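Local coordinates for flagellar hook-associated protein 2 (Helicobacter pylori, PDB 6IWY), which caps the tip of the growing flagellar filament and promotes flagellin polymerisation there, this chain being a central fragment of the longer cap protein, at residues I42-A47 and P109-V114; V153-K158 and V167-E172. All coordinates share one frame; numbering follows the deposited sequence.

Interaction 1 of 2, residues I42-A47 and P109-V114; sequences INELGA and PYQLMV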
loop_
_atom_site.group_PDB
_atom_site.type_symbol
_atom_site.label_atom_id
_atom_site.label_comp_id
_atom_site.label_asym_id
_atom_site.label_seq_id
_atom_site.Cartn_x
_atom_site.Cartn_y
_atom_site.Cartn_z
ATOM N N ILE A 42 -3.247 -4.479 13.024
ATOM C CA ILE A 42 -4.559 -5.094 12.870
ATOM C C ILE A 42 -5.421 -4.186 12.044
ATOM O O ILE A 42 -5.657 -3.069 12.438
ATOM C CB ILE A 42 -5.284 -5.359 14.224
ATOM C CG1 ILE A 42 -4.499 -6.354 15.083
ATOM C CG2 ILE A 42 -6.706 -5.912 13.983
ATOM C CD1 ILE A 42 -5.028 -6.438 16.501
ATOM N N ASN A 43 -5.894 -4.678 10.907
ATOM C CA ASN A 43 -6.667 -3.862 9.985
ATOM C C ASN A 43 -7.912 -4.557 9.577
ATOM O O ASN A 43 -7.938 -5.803 9.431
ATOM C CB ASN A 43 -5.888 -3.637 8.709
ATOM C CG ASN A 43 -4.575 -2.999 8.950
ATOM O OD1 ASN A 43 -4.509 -1.801 9.225
ATOM N ND2 ASN A 43 -3.514 -3.777 8.862
ATOM N N GLU A 44 -8.946 -3.768 9.364
ATOM C CA GLU A 44 -10.125 -4.268 8.709
ATOM C C GLU A 44 -9.954 -3.934 7.262
ATOM O O GLU A 44 -9.516 -2.854 6.951
ATOM C CB GLU A 44 -11.374 -3.573 9.221
ATOM C CG GLU A 44 -11.755 -3.946 10.614
ATOM C CD GLU A 44 -12.754 -2.996 11.166
ATOM O OE1 GLU A 44 -13.142 -2.066 10.426
ATOM O OE2 GLU A 44 -13.141 -3.151 12.341
ATOM N N LEU A 45 -10.333 -4.839 6.386
ATOM C CA LEU A 45 -10.323 -4.570 4.959
ATOM C C LEU A 45 -11.630 -5.121 4.361
ATOM O O LEU A 45 -11.971 -6.262 4.594
ATOM C CB LEU A 45 -9.103 -5.241 4.316
ATOM C CG LEU A 45 -8.987 -5.245 2.790
ATOM C CD1 LEU A 45 -8.508 -3.886 2.279
ATOM C CD2 LEU A 45 -8.073 -6.380 2.278
ATOM N N GLY A 46 -12.365 -4.306 3.614
ATOM C CA GLY A 46 -13.488 -4.800 2.851
ATOM C C GLY A 46 -14.743 -4.593 3.644
ATOM O O GLY A 46 -14.690 -4.088 4.775
ATOM N N ALA A 47 -15.870 -4.991 3.048
ATOM C CA ALA A 47 -17.193 -4.635 3.557
ATOM C C ALA A 47 -17.655 -5.702 4.530
ATOM O O ALA A 47 -16.891 -6.603 4.834
ATOM C CB ALA A 47 -18.189 -4.468 2.416
ATOM N N PRO A 109 -22.205 -10.005 10.066
ATOM C CA PRO A 109 -21.149 -9.974 11.079
ATOM C C PRO A 109 -19.738 -10.098 10.577
ATOM O O PRO A 109 -18.814 -9.642 11.249
ATOM C CB PRO A 109 -21.468 -11.159 11.983
ATOM C CG PRO A 109 -22.693 -11.815 11.429
ATOM C CD PRO A 109 -23.040 -11.216 10.131
ATOM N N TYR A 110 -19.559 -10.688 9.408
ATOM C CA TYR A 110 -18.225 -11.115 8.978
ATOM C C TYR A 110 -17.434 -10.034 8.257
ATOM O O TYR A 110 -17.869 -9.459 7.260
ATOM C CB TYR A 110 -18.342 -12.373 8.130
ATOM C CG TYR A 110 -18.885 -13.559 8.910
ATOM C CD1 TYR A 110 -18.157 -14.119 9.951
ATOM C CD2 TYR A 110 -20.121 -14.110 8.611
ATOM C CE1 TYR A 110 -18.637 -15.196 10.674
ATOM C CE2 TYR A 110 -20.623 -15.206 9.328
ATOM C CZ TYR A 110 -19.872 -15.749 10.357
ATOM O OH TYR A 110 -20.349 -16.835 11.084
ATOM N N GLN A 111 -16.239 -9.785 8.772
ATOM C CA GLN A 111 -15.395 -8.695 8.308
ATOM C C GLN A 111 -14.008 -9.223 8.101
ATOM O O GLN A 111 -13.506 -9.951 8.941
ATOM C CB GLN A 111 -15.354 -7.610 9.364
ATOM C CG GLN A 111 -14.209 -6.659 9.239
ATOM C CD GLN A 111 -14.378 -5.686 8.120
ATOM O OE1 GLN A 111 -15.261 -4.820 8.173
ATOM N NE2 GLN A 111 -13.489 -5.765 7.117
ATOM N N LEU A 112 -13.372 -8.841 7.000
ATOM C CA LEU A 112 -12.072 -9.381 6.683
ATOM C C LEU A 112 -11.062 -8.594 7.489
ATOM O O LEU A 112 -11.101 -7.364 7.515
ATOM C CB LEU A 112 -11.813 -9.284 5.178
ATOM C CG LEU A 112 -10.491 -9.798 4.593
ATOM C CD1 LEU A 112 -10.340 -11.272 4.816
ATOM C CD2 LEU A 112 -10.398 -9.467 3.099
ATOM N N MET A 113 -10.184 -9.304 8.189
ATOM C CA MET A 113 -9.096 -8.654 8.916
ATOM C C MET A 113 -7.825 -9.047 8.227
ATOM O O MET A 113 -7.741 -10.126 7.673
ATOM C CB MET A 113 -9.030 -9.127 10.366
ATOM C CG MET A 113 -10.334 -9.006 11.123
ATOM S SD MET A 113 -10.807 -7.299 11.361
ATOM C CE MET A 113 -9.555 -6.684 12.483
ATOM N N VAL A 114 -6.848 -8.144 8.266
ATOM C CA VAL A 114 -5.514 -8.342 7.704
ATOM C C VAL A 114 -4.583 -7.958 8.826
ATOM O O VAL A 114 -4.462 -6.779 9.152
ATOM C CB VAL A 114 -5.264 -7.401 6.517
ATOM C CG1 VAL A 114 -3.877 -7.630 5.948
ATOM C CG2 VAL A 114 -6.330 -7.615 5.470
#
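Q111 reaches across to G46 with its side-chain amide. Its CG is anti to the backbone N (chi1 161°), and the chain then bends at chi2. NE2 donates to G46 O at 3.1 Å, coming from above that carbonyl plane. It also donates to L112 O of its own strand. Both acceptors lie in the amide plane of Q111, so two bonds fix the rotation of this group. The carboxylate of E44 is stacked on the amide, the two planes 11° apart, and E44 CB lies 3.7 Å from Q111 NE2.

L112 O also accepts from L45 N at 2.9 Å. This donor and Q111 NE2 arrive on the two sides of the carbonyl plane. The L112 and L45 side chains run alongside each other in the same direction, with L112 CD2 and L45 CD2 4.0 Å apart.

M113 is on the other face of the sheet, with E44. The two side chains run side by side, and M113 SD is 3.6 Å from E44 CG. Chi2 turns SD, and chi3 then turns CE toward CG2 of I42.

V114 N donates to N43 O at 2.8 Å. V114 O accepts from N43 N (3.1 Å) on one side of its carbonyl plane and from N43 ND2 (3.2 Å) on the other. ND2 also bonds D41, and N43 OD1 bonds N361. V114 CG2 packs on L45.

The two strands are the inner pair of a four-stranded antiparallel sheet. Strand 97-103 flanks 110-116, and strand 359-361 flanks 42-49. Helix 82-92 packs on the L112 face through L82, V85 and A86.

Interaction 2 of 2, residues V153-K158 and V167-E172; sequences VSLNLK and VPIMLE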
loop_
_atom_site.group_PDB
_atom_site.type_symbol
_atom_site.label_atom_id
_atom_site.label_comp_id
_atom_site.label_asym_id
_atom_site.label_seq_id
_atom_site.Cartn_x
_atom_site.Cartn_y
_atom_site.Cartn_z
ATOM N N VAL A 153 10.724 21.606 -4.223
ATOM C CA VAL A 153 10.130 20.334 -3.886
ATOM C C VAL A 153 8.634 20.485 -4.041
ATOM O O VAL A 153 8.070 21.430 -3.515
ATOM C CB VAL A 153 10.434 19.912 -2.423
ATOM C CG1 VAL A 153 9.433 18.811 -1.926
ATOM C CG2 VAL A 153 11.882 19.408 -2.290
ATOM N N SER A 154 7.992 19.556 -4.751
ATOM C CA SER A 154 6.524 19.493 -4.781
ATOM C C SER A 154 6.046 18.052 -4.804
ATOM O O SER A 154 6.723 17.181 -5.317
ATOM C CB SER A 154 5.951 20.228 -5.979
ATOM O OG SER A 154 6.039 19.441 -7.136
ATOM N N LEU A 155 4.878 17.845 -4.209
ATOM C CA LEU A 155 4.234 16.547 -4.091
ATOM C C LEU A 155 3.169 16.451 -5.170
ATOM O O LEU A 155 2.232 17.280 -5.196
ATOM C CB LEU A 155 3.509 16.439 -2.743
ATOM C CG LEU A 155 4.228 15.790 -1.588
ATOM C CD1 LEU A 155 3.439 16.018 -0.352
ATOM C CD2 LEU A 155 4.330 14.293 -1.912
ATOM N N ASN A 156 3.282 15.439 -6.024
ATOM C CA ASN A 156 2.268 15.147 -7.022
ATOM C C ASN A 156 1.443 13.947 -6.604
ATOM O O ASN A 156 1.952 12.823 -6.555
ATOM C CB ASN A 156 2.907 14.848 -8.347
ATOM C CG ASN A 156 2.418 15.736 -9.408
ATOM O OD1 ASN A 156 2.909 16.881 -9.539
ATOM N ND2 ASN A 156 1.447 15.266 -10.186
ATOM N N LEU A 157 0.167 14.207 -6.297
ATOM C CA LEU A 157 -0.770 13.214 -5.828
ATOM C C LEU A 157 -2.033 13.328 -6.636
ATOM O O LEU A 157 -2.290 14.386 -7.245
ATOM C CB LEU A 157 -1.115 13.477 -4.378
ATOM C CG LEU A 157 0.009 13.251 -3.378
ATOM C CD1 LEU A 157 -0.096 14.234 -2.196
ATOM C CD2 LEU A 157 -0.091 11.847 -2.893
ATOM N N LYS A 158 -2.827 12.250 -6.606
ATOM C CA LYS A 158 -4.142 12.224 -7.214
ATOM C C LYS A 158 -5.141 12.910 -6.295
ATOM O O LYS A 158 -5.228 12.584 -5.135
ATOM C CB LYS A 158 -4.592 10.787 -7.464
ATOM C CG LYS A 158 -5.767 10.705 -8.384
ATOM C CD LYS A 158 -6.133 9.277 -8.751
ATOM C CE LYS A 158 -6.934 8.556 -7.660
ATOM N NZ LYS A 158 -7.934 7.649 -8.298
ATOM N N VAL A 167 1.410 19.947 -5.295
ATOM C CA VAL A 167 1.341 20.715 -4.055
ATOM C C VAL A 167 2.754 21.186 -3.728
ATOM O O VAL A 167 3.622 20.372 -3.381
ATOM C CB VAL A 167 0.852 19.837 -2.907
ATOM C CG1 VAL A 167 0.796 20.643 -1.627
ATOM C CG2 VAL A 167 -0.505 19.187 -3.259
ATOM N N PRO A 168 3.015 22.488 -3.875
ATOM C CA PRO A 168 4.334 23.004 -3.538
ATOM C C PRO A 168 4.619 22.728 -2.102
ATOM O O PRO A 168 3.709 22.768 -1.337
ATOM C CB PRO A 168 4.174 24.513 -3.747
ATOM C CG PRO A 168 3.092 24.659 -4.758
ATOM C CD PRO A 168 2.170 23.495 -4.541
ATOM N N ILE A 169 5.845 22.414 -1.729
ATOM C CA ILE A 169 6.190 22.316 -0.315
ATOM C C ILE A 169 7.262 23.339 0.027
ATOM O O ILE A 169 8.395 23.228 -0.431
ATOM C CB ILE A 169 6.646 20.883 0.084
ATOM C CG1 ILE A 169 5.414 19.986 0.360
ATOM C CG2 ILE A 169 7.515 20.903 1.359
ATOM C CD1 ILE A 169 4.747 19.364 -0.868
ATOM N N MET A 170 6.891 24.330 0.836
ATOM C CA MET A 170 7.791 25.421 1.236
ATOM C C MET A 170 8.179 25.307 2.698
ATOM O O MET A 170 7.334 24.991 3.557
ATOM C CB MET A 170 7.128 26.772 1.042
ATOM C CG MET A 170 6.551 26.978 -0.351
ATOM S SD MET A 170 7.770 26.714 -1.674
ATOM C CE MET A 170 6.833 27.479 -3.004
ATOM N N LEU A 171 9.448 25.608 2.982
ATOM C CA LEU A 171 10.035 25.317 4.271
ATOM C C LEU A 171 11.396 25.968 4.406
ATOM O O LEU A 171 12.326 25.610 3.678
ATOM C CB LEU A 171 10.222 23.808 4.420
ATOM C CG LEU A 171 10.665 23.318 5.792
ATOM C CD1 LEU A 171 9.627 23.727 6.871
ATOM C CD2 LEU A 171 10.850 21.797 5.757
ATOM N N GLU A 172 11.523 26.900 5.348
ATOM C CA GLU A 172 12.802 27.531 5.628
ATOM C C GLU A 172 13.203 27.013 6.992
ATOM O O GLU A 172 12.636 27.417 7.994
ATOM C CB GLU A 172 12.690 29.064 5.595
#
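L155 and V167 form an antiparallel hydrogen-bonded pair, with L155 N 2.9 Å from V167 O and V167 N 2.8 Å from L155 O. The next pair, S154 with P168, is non-hydrogen-bonded. The missing N-H of the proline therefore costs no bond between these two strands. The ladder ends with I169 N donating to V153 O at 3.0 Å.

I169 touches both V153 and L155. Its CG1 is anti to the carbonyl carbon (chi1 -83°), and a bend at chi2 (82°) turns CD1 to L155. I169 CD1 meets CB, CG and CD1 of L155, the last at 3.6 Å. The two side chains cross at a slant. CB of I169 also touches V153 CG1, at 4.0 Å. L155 and V167 stand next to each other on the same face, with L155 CB 4.3 Å from V167 CB.

S154 is on the opposite face, with P168. Its OG bonds E166, the second residue before P168.

V167 and I169 also touch helix 179-196, through A193, L194 and M190. The arrangement is a beta hairpin of strands 154-158 and 164-173. It forms the middle of a four-stranded antiparallel sheet, between strands 141-143 and 230-233, with the helix packed on its apolar face.

How the interactions relate
Interactions 1 and 2 lie on opposite sides of the centre of the chain. Their centres are 34 Å apart, and their nearest atoms about 16 Å apart, so they do not touch. They belong to separate four-stranded antiparallel sheets. Each joins the two inner strands of its sheet, and each sheet has a helix packed on it. The connections differ. Interaction 2 closes a local hairpin, whereas 61 residues lie between the segments of interaction 1, among them helix 82-92 and strand 97-103. Both segments of interaction 1 come earlier in the sequence than those of interaction 2. Each contact stays within one sheet.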